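Local coordinates for mandelate racemase/muconate lactonizing enzyme family protein (Azoarcus sp., PDB 2QDE) that belongs to the mandelate racemase/muconate lactonizing enzyme family of the enolase superfamily and holds a barium ion in its barrel domain, at residues L292-A306 against W318-I332. Residues are numbered along the deposited sequence; the frame is centred on the assembly and turned at random.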
ATOM      1  N   LEU A 292      18.848 -10.526   7.818  1.00 14.77           N
ATOM      2  CA  LEU A 292      19.085  -9.809   9.069  1.00 14.94           C
ATOM      3  C   LEU A 292      19.977 -10.590  10.035  1.00 14.28           C
ATOM      4  O   LEU A 292      19.959 -11.817  10.057  1.00 12.62           O
ATOM      5  CB  LEU A 292      17.755  -9.522   9.777  1.00 15.25           C
ATOM      6  CG  LEU A 292      16.780  -8.529   9.145  1.00 14.19           C
ATOM      7  CD1 LEU A 292      15.541  -8.396  10.019  1.00 14.01           C
ATOM      8  CD2 LEU A 292      17.473  -7.186   8.996  1.00 13.49           C
ATOM      9  N   PRO A 293      20.761  -9.878  10.857  1.00 14.06           N
ATOM     10  CA  PRO A 293      21.642 -10.543  11.823  1.00 14.22           C
ATOM     11  C   PRO A 293      20.805 -11.110  12.976  1.00 15.42           C
ATOM     12  O   PRO A 293      19.724 -10.603  13.269  1.00 14.32           O
ATOM     13  CB  PRO A 293      22.565  -9.418  12.279  1.00 13.47           C
ATOM     14  CG  PRO A 293      21.658  -8.209  12.213  1.00 14.90           C
ATOM     15  CD  PRO A 293      20.948  -8.417  10.886  1.00 14.38           C
ATOM     16  N   VAL A 294      21.307 -12.160  13.619  1.00 15.32           N
ATOM     17  CA  VAL A 294      20.597 -12.786  14.732  1.00 15.82           C
ATOM     18  C   VAL A 294      21.552 -13.084  15.885  1.00 16.58           C
ATOM     19  O   VAL A 294      22.569 -13.750  15.706  1.00 16.08           O
ATOM     20  CB  VAL A 294      19.924 -14.120  14.303  1.00 15.42           C
ATOM     21  CG1 VAL A 294      19.194 -14.751  15.495  1.00 14.73           C
ATOM     22  CG2 VAL A 294      18.954 -13.877  13.155  1.00 14.73           C
ATOM     23  N   ILE A 295      21.214 -12.576  17.064  1.00 17.36           N
ATOM     24  CA  ILE A 295      22.012 -12.796  18.264  1.00 17.00           C
ATOM     25  C   ILE A 295      21.183 -13.640  19.237  1.00 16.48           C
ATOM     26  O   ILE A 295      20.136 -13.199  19.706  1.00 15.37           O
ATOM     27  CB  ILE A 295      22.368 -11.455  18.941  1.00 16.65           C
ATOM     28  CG1 ILE A 295      23.170 -10.584  17.974  1.00 17.24           C
ATOM     29  CG2 ILE A 295      23.168 -11.704  20.212  1.00 15.67           C
ATOM     30  CD1 ILE A 295      23.492  -9.219  18.533  1.00 18.93           C
ATOM     31  N   CYS A 296      21.650 -14.848  19.540  1.00 17.98           N
ATOM     32  CA  CYS A 296      20.919 -15.724  20.445  1.00 19.13           C
ATOM     33  C   CYS A 296      21.264 -15.496  21.913  1.00 19.85           C
ATOM     34  O   CYS A 296      22.436 -15.490  22.303  1.00 18.78           O
ATOM     35  CB  CYS A 296      21.170 -17.196  20.100  1.00 18.53           C
ATOM     36  SG  CYS A 296      20.235 -18.375  21.140  1.00 19.10           S
ATOM     37  N   GLY A 297      20.225 -15.313  22.720  1.00 19.83           N
ATOM     38  CA  GLY A 297      20.415 -15.103  24.139  1.00 21.05           C
ATOM     39  C   GLY A 297      20.155 -16.404  24.876  1.00 22.38           C
ATOM     40  O   GLY A 297      20.422 -17.489  24.357  1.00 23.08           O
ATOM     41  N   CYS A 298      19.628 -16.304  26.086  1.00 21.30           N
ATOM     42  CA  CYS A 298      19.333 -17.488  26.869  1.00 22.96           C
ATOM     43  C   CYS A 298      18.406 -17.116  28.006  1.00 23.39           C
ATOM     44  O   CYS A 298      18.178 -15.936  28.270  1.00 22.68           O
ATOM     45  CB  CYS A 298      20.618 -18.074  27.459  1.00 22.93           C
ATOM     46  SG  CYS A 298      21.324 -17.077  28.808  1.00 26.88           S
ATOM     47  N   MET A 299      17.851 -18.137  28.650  1.00 21.88           N
ATOM     48  CA  MET A 299      17.000 -17.955  29.817  1.00 23.44           C
ATOM     49  C   MET A 299      17.935 -18.488  30.903  1.00 23.32           C
ATOM     50  O   MET A 299      17.859 -19.655  31.280  1.00 25.22           O
ATOM     51  CB  MET A 299      15.742 -18.828  29.715  1.00 21.05           C
ATOM     52  CG  MET A 299      14.836 -18.504  28.520  1.00 21.33           C
ATOM     53  SD  MET A 299      13.947 -16.941  28.676  1.00 19.05           S
ATOM     54  CE  MET A 299      12.565 -17.437  29.690  1.00 20.55           C
ATOM     55  N   VAL A 300      18.847 -17.630  31.352  1.00 24.60           N
ATOM     56  CA  VAL A 300      19.860 -17.959  32.359  1.00 24.21           C
ATOM     57  C   VAL A 300      19.681 -19.311  33.044  1.00 25.49           C
ATOM     58  O   VAL A 300      18.780 -19.496  33.872  1.00 23.76           O
ATOM     59  CB  VAL A 300      19.935 -16.871  33.438  1.00 25.80           C
ATOM     60  CG1 VAL A 300      21.000 -17.236  34.469  1.00 26.74           C
ATOM     61  CG2 VAL A 300      20.264 -15.535  32.792  1.00 27.31           C
ATOM     62  N   GLY A 301      20.562 -20.245  32.701  1.00 23.68           N
ATOM     63  CA  GLY A 301      20.490 -21.572  33.274  1.00 23.21           C
ATOM     64  C   GLY A 301      21.833 -22.271  33.372  1.00 23.20           C
ATOM     65  O   GLY A 301      22.883 -21.674  33.131  1.00 23.29           O
ATOM     66  N   SER A 302      21.779 -23.552  33.718  1.00 21.29           N
ATOM     67  CA  SER A 302      22.958 -24.389  33.886  1.00 21.76           C
ATOM     68  C   SER A 302      23.647 -24.665  32.561  1.00 21.76           C
ATOM     69  O   SER A 302      23.241 -24.151  31.524  1.00 20.14           O
ATOM     70  CB  SER A 302      22.544 -25.724  34.492  1.00 20.92           C
ATOM     71  OG  SER A 302      21.744 -26.445  33.561  1.00 21.85           O
ATOM     72  N   GLY A 303      24.690 -25.491  32.611  1.00 20.32           N
ATOM     73  CA  GLY A 303      25.402 -25.859  31.402  1.00 18.44           C
ATOM     74  C   GLY A 303      24.466 -26.657  30.512  1.00 19.02           C
ATOM     75  O   GLY A 303      24.667 -26.748  29.294  1.00 18.47           O
ATOM     76  N   LEU A 304      23.435 -27.243  31.120  1.00 18.11           N
ATOM     77  CA  LEU A 304      22.466 -28.015  30.356  1.00 19.68           C
ATOM     78  C   LEU A 304      21.555 -27.058  29.598  1.00 18.90           C
ATOM     79  O   LEU A 304      21.219 -27.301  28.445  1.00 18.63           O
ATOM     80  CB  LEU A 304      21.626 -28.921  31.264  1.00 19.38           C
ATOM     81  CG  LEU A 304      20.568 -29.753  30.520  1.00 17.62           C
ATOM     82  CD1 LEU A 304      21.242 -30.577  29.433  1.00 18.49           C
ATOM     83  CD2 LEU A 304      19.837 -30.670  31.487  1.00 18.79           C
ATOM     84  N   GLU A 305      21.156 -25.971  30.249  1.00 19.07           N
ATOM     85  CA  GLU A 305      20.300 -24.977  29.607  1.00 19.22           C
ATOM     86  C   GLU A 305      21.030 -24.381  28.401  1.00 18.90           C
ATOM     87  O   GLU A 305      20.426 -24.119  27.357  1.00 18.08           O
ATOM     88  CB  GLU A 305      19.948 -23.863  30.604  1.00 19.05           C
ATOM     89  CG  GLU A 305      19.002 -22.779  30.085  1.00 19.46           C
ATOM     90  CD  GLU A 305      19.685 -21.723  29.220  1.00 21.69           C
ATOM     91  OE1 GLU A 305      20.879 -21.425  29.457  1.00 22.02           O
ATOM     92  OE2 GLU A 305      19.019 -21.173  28.312  1.00 22.44           O
ATOM     93  N   ALA A 306      22.336 -24.177  28.539  1.00 17.70           N
ATOM     94  CA  ALA A 306      23.114 -23.588  27.450  1.00 18.31           C
ATOM     95  C   ALA A 306      23.372 -24.518  26.265  1.00 18.79           C
ATOM     96  O   ALA A 306      23.611 -24.052  25.148  1.00 18.48           O
ATOM     97  CB  ALA A 306      24.439 -23.070  27.992  1.00 17.32           C
ATOM     98  N   TRP A 318      23.134 -19.899   9.008  1.00 15.52           N
ATOM     99  CA  TRP A 318      22.790 -18.497   9.103  1.00 15.32           C
ATOM    100  C   TRP A 318      23.266 -17.832  10.384  1.00 14.04           C
ATOM    101  O   TRP A 318      23.884 -16.775  10.342  1.00 15.13           O
ATOM    102  CB  TRP A 318      21.282 -18.291   8.979  1.00 14.53           C
ATOM    103  CG  TRP A 318      20.964 -16.832   8.927  1.00 15.96           C
ATOM    104  CD1 TRP A 318      20.481 -16.051   9.941  1.00 15.89           C
ATOM    105  CD2 TRP A 318      21.215 -15.956   7.827  1.00 16.19           C
ATOM    106  NE1 TRP A 318      20.418 -14.737   9.538  1.00 15.35           N
ATOM    107  CE2 TRP A 318      20.864 -14.651   8.244  1.00 16.47           C
ATOM    108  CE3 TRP A 318      21.705 -16.147   6.527  1.00 15.29           C
ATOM    109  CZ2 TRP A 318      20.990 -13.536   7.401  1.00 15.80           C
ATOM    110  CZ3 TRP A 318      21.832 -15.038   5.687  1.00 15.72           C
ATOM    111  CH2 TRP A 318      21.474 -13.749   6.132  1.00 16.12           C
ATOM    112  N   ILE A 319      22.980 -18.443  11.525  1.00 15.84           N
ATOM    113  CA  ILE A 319      23.368 -17.831  12.779  1.00 14.93           C
ATOM    114  C   ILE A 319      24.863 -17.938  13.079  1.00 14.59           C
ATOM    115  O   ILE A 319      25.389 -17.181  13.897  1.00 12.66           O
ATOM    116  CB  ILE A 319      22.534 -18.402  13.953  1.00 14.65           C
ATOM    117  CG1 ILE A 319      22.524 -17.398  15.111  1.00 14.21           C
ATOM    118  CG2 ILE A 319      23.093 -19.740  14.394  1.00 14.59           C
ATOM    119  CD1 ILE A 319      21.463 -17.671  16.152  1.00 14.06           C
ATOM    120  N   ALA A 320      25.548 -18.855  12.397  1.00 14.61           N
ATOM    121  CA  ALA A 320      26.985 -19.041  12.590  1.00 15.37           C
ATOM    122  C   ALA A 320      27.789 -17.832  12.097  1.00 16.65           C
ATOM    123  O   ALA A 320      29.015 -17.808  12.205  1.00 16.34           O
ATOM    124  CB  ALA A 320      27.455 -20.308  11.867  1.00 12.82           C
ATOM    125  N   GLN A 321      27.097 -16.830  11.562  1.00 18.08           N
ATOM    126  CA  GLN A 321      27.748 -15.623  11.042  1.00 17.76           C
ATOM    127  C   GLN A 321      27.901 -14.494  12.055  1.00 19.24           C
ATOM    128  O   GLN A 321      28.676 -13.564  11.834  1.00 18.26           O
ATOM    129  CB  GLN A 321      26.948 -15.045   9.876  1.00 18.05           C
ATOM    130  CG  GLN A 321      26.767 -15.930   8.669  1.00 18.35           C
ATOM    131  CD  GLN A 321      25.810 -15.309   7.673  1.00 21.12           C
ATOM    132  OE1 GLN A 321      24.604 -15.208   7.926  1.00 22.10           O
ATOM    133  NE2 GLN A 321      26.342 -14.868   6.542  1.00 19.48           N
ATOM    134  N   PHE A 322      27.166 -14.569  13.159  1.00 17.97           N
ATOM    135  CA  PHE A 322      27.173 -13.482  14.135  1.00 18.47           C
ATOM    136  C   PHE A 322      27.594 -13.842  15.554  1.00 18.82           C
ATOM    137  O   PHE A 322      27.455 -14.984  15.974  1.00 18.33           O
ATOM    138  CB  PHE A 322      25.771 -12.882  14.179  1.00 18.03           C
ATOM    139  CG  PHE A 322      25.111 -12.815  12.831  1.00 17.61           C
ATOM    140  CD1 PHE A 322      25.515 -11.865  11.892  1.00 16.94           C
ATOM    141  CD2 PHE A 322      24.111 -13.728  12.485  1.00 17.01           C
ATOM    142  CE1 PHE A 322      24.930 -11.824  10.622  1.00 18.25           C
ATOM    143  CE2 PHE A 322      23.519 -13.701  11.223  1.00 18.85           C
ATOM    144  CZ  PHE A 322      23.931 -12.744  10.287  1.00 17.30           C
ATOM    145  N   PRO A 323      28.119 -12.856  16.310  1.00 19.41           N
ATOM    146  CA  PRO A 323      28.531 -13.130  17.691  1.00 19.46           C
ATOM    147  C   PRO A 323      27.261 -13.427  18.484  1.00 19.68           C
ATOM    148  O   PRO A 323      26.199 -12.874  18.196  1.00 18.85           O
ATOM    149  CB  PRO A 323      29.228 -11.838  18.116  1.00 19.65           C
ATOM    150  CG  PRO A 323      28.560 -10.779  17.252  1.00 22.58           C
ATOM    151  CD  PRO A 323      28.468 -11.477  15.917  1.00 19.64           C
ATOM    152  N   GLN A 324      27.370 -14.304  19.471  1.00 18.28           N
ATOM    153  CA  GLN A 324      26.208 -14.708  20.239  1.00 18.71           C
ATOM    154  C   GLN A 324      26.180 -14.266  21.703  1.00 20.02           C
ATOM    155  O   GLN A 324      27.081 -13.570  22.176  1.00 20.35           O
ATOM    156  CB  GLN A 324      26.063 -16.223  20.122  1.00 17.20           C
ATOM    157  CG  GLN A 324      25.980 -16.687  18.672  1.00 16.00           C
ATOM    158  CD  GLN A 324      24.728 -16.177  17.990  1.00 15.71           C
ATOM    159  OE1 GLN A 324      23.627 -16.382  18.485  1.00 17.55           O
ATOM    160  NE2 GLN A 324      24.889 -15.507  16.856  1.00 18.71           N
ATOM    161  N   GLU A 325      25.146 -14.693  22.417  1.00 20.65           N
ATOM    162  CA  GLU A 325      24.982 -14.289  23.805  1.00 23.19           C
ATOM    163  C   GLU A 325      24.426 -15.396  24.702  1.00 23.00           C
ATOM    164  O   GLU A 325      23.718 -15.125  25.673  1.00 24.44           O
ATOM    165  CB  GLU A 325      24.052 -13.081  23.846  1.00 25.45           C
ATOM    166  CG  GLU A 325      24.153 -12.257  25.095  1.00 30.92           C
ATOM    167  CD  GLU A 325      22.863 -11.532  25.397  1.00 35.68           C
ATOM    168  OE1 GLU A 325      21.860 -12.217  25.719  1.00 36.51           O
ATOM    169  OE2 GLU A 325      22.847 -10.282  25.308  1.00 37.72           O
ATOM    170  N   ASN A 326      24.749 -16.641  24.380  1.00 22.81           N
ATOM    171  CA  ASN A 326      24.276 -17.784  25.151  1.00 21.65           C
ATOM    172  C   ASN A 326      25.297 -18.106  26.250  1.00 20.22           C
ATOM    173  O   ASN A 326      26.145 -18.971  26.071  1.00 21.15           O
ATOM    174  CB  ASN A 326      24.092 -18.969  24.195  1.00 21.02           C
ATOM    175  CG  ASN A 326      23.673 -20.246  24.902  1.00 20.44           C
ATOM    176  OD1 ASN A 326      22.708 -20.269  25.664  1.00 19.62           O
ATOM    177  ND2 ASN A 326      24.398 -21.329  24.630  1.00 21.45           N
ATOM    178  N   ALA A 327      25.211 -17.413  27.387  1.00 20.43           N
ATOM    179  CA  ALA A 327      26.172 -17.618  28.477  1.00 21.00           C
ATOM    180  C   ALA A 327      25.561 -17.748  29.874  1.00 20.84           C
ATOM    181  O   ALA A 327      26.106 -17.220  30.850  1.00 20.48           O
ATOM    182  CB  ALA A 327      27.199 -16.482  28.466  1.00 19.98           C
ATOM    183  N   GLY A 328      24.441 -18.458  29.970  1.00 21.13           N
ATOM    184  CA  GLY A 328      23.777 -18.638  31.249  1.00 21.61           C
ATOM    185  C   GLY A 328      24.692 -19.055  32.389  1.00 21.11           C
ATOM    186  O   GLY A 328      24.635 -18.456  33.466  1.00 20.63           O
ATOM    187  N   PRO A 329      25.545 -20.077  32.193  1.00 21.38           N
ATOM    188  CA  PRO A 329      26.465 -20.553  33.232  1.00 21.53           C
ATOM    189  C   PRO A 329      27.389 -19.479  33.812  1.00 22.15           C
ATOM    190  O   PRO A 329      27.695 -19.502  35.006  1.00 22.33           O
ATOM    191  CB  PRO A 329      27.242 -21.661  32.523  1.00 22.68           C
ATOM    192  CG  PRO A 329      26.225 -22.217  31.561  1.00 22.25           C
ATOM    193  CD  PRO A 329      25.632 -20.934  30.997  1.00 21.21           C
ATOM    194  N   LEU A 330      27.840 -18.545  32.977  1.00 21.96           N
ATOM    195  CA  LEU A 330      28.731 -17.489  33.453  1.00 21.02           C
ATOM    196  C   LEU A 330      28.007 -16.518  34.384  1.00 22.09           C
ATOM    197  O   LEU A 330      28.615 -15.952  35.289  1.00 20.30           O
ATOM    198  CB  LEU A 330      29.347 -16.721  32.274  1.00 19.97           C
ATOM    199  CG  LEU A 330      30.134 -17.539  31.243  1.00 20.85           C
ATOM    200  CD1 LEU A 330      30.752 -16.601  30.208  1.00 20.76           C
ATOM    201  CD2 LEU A 330      31.222 -18.339  31.934  1.00 21.86           C
ATOM    202  N   HIS A 331      26.710 -16.321  34.162  1.00 22.73           N
ATOM    203  CA  HIS A 331      25.939 -15.419  35.011  1.00 24.52           C
ATOM    204  C   HIS A 331      25.617 -16.117  36.335  1.00 24.30           C
ATOM    205  O   HIS A 331      25.722 -15.521  37.409  1.00 24.17           O
ATOM    206  CB  HIS A 331      24.646 -14.990  34.305  1.00 25.58           C
ATOM    207  CG  HIS A 331      24.880 -14.230  33.034  1.00 28.52           C
ATOM    208  ND1 HIS A 331      24.286 -14.578  31.839  1.00 30.06           N
ATOM    209  CD2 HIS A 331      25.645 -13.143  32.770  1.00 29.46           C
ATOM    210  CE1 HIS A 331      24.675 -13.739  30.894  1.00 30.80           C
ATOM    211  NE2 HIS A 331      25.500 -12.858  31.432  1.00 31.03           N
ATOM    212  N   ILE A 332      25.236 -17.388  36.260  1.00 23.25           N
ATOM    213  CA  ILE A 332      24.910 -18.134  37.471  1.00 24.46           C
ATOM    214  C   ILE A 332      26.120 -18.279  38.398  1.00 24.91           C
ATOM    215  O   ILE A 332      26.006 -18.125  39.620  1.00 23.67           O
ATOM    216  CB  ILE A 332      24.372 -19.555  37.131  1.00 24.41           C
ATOM    217  CG1 ILE A 332      22.970 -19.450  36.527  1.00 23.85           C
ATOM    218  CG2 ILE A 332      24.342 -20.430  38.385  1.00 22.18           C
ATOM    219  CD1 ILE A 332      22.383 -20.791  36.122  1.00 25.92           C
TER
HETATM  220  O   HOH W   1      23.061 -20.238  28.372  1.00 23.50           O
HETATM  221  O   HOH W   2      19.818 -21.034  25.837  1.00 24.59           O
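Q324 joins the two segments by lending its side-chain amide to strand 294-296 as a peptide group would: OE1 accepts from C296 N at 2.7 Å, the donor standing above the carbonyl plane, while NE2 gives to V294 O at 3.1 Å. A chain bent at chi2 (-65°) turns the amide back, and a second N-H bond, to F322 O, fixes its rotation. Beyond it, E325 N bonds C296 O at 2.8 Å.

L292 O lies in the indole plane of W318 and takes its edge N-H in a bent bond (NE1 to O 3.0 Å, 141°); V294 CG2 meets the same edge. F322 offers P293 a flat face, CA sitting 3.6 Å from the ring centroid in a CH-pi contact.

Past the strand, N326 sends ND2 to a lone pair of A306 O at 2.9 Å. One water donates to N326 OD1 and E305 OE1 and accepts from G328 N; E305 OE2 also bonds Q272. G328, lacking a side chain, lets helix 328-332 start against V300 and G301.

Strand 294-296 runs parallel to strand 266-269; between it and strand 135-140 lie Q324 and E325, probably filling the barrel's eighth position, while L313 of helix 303-315 packs on C296, I319 and Q324.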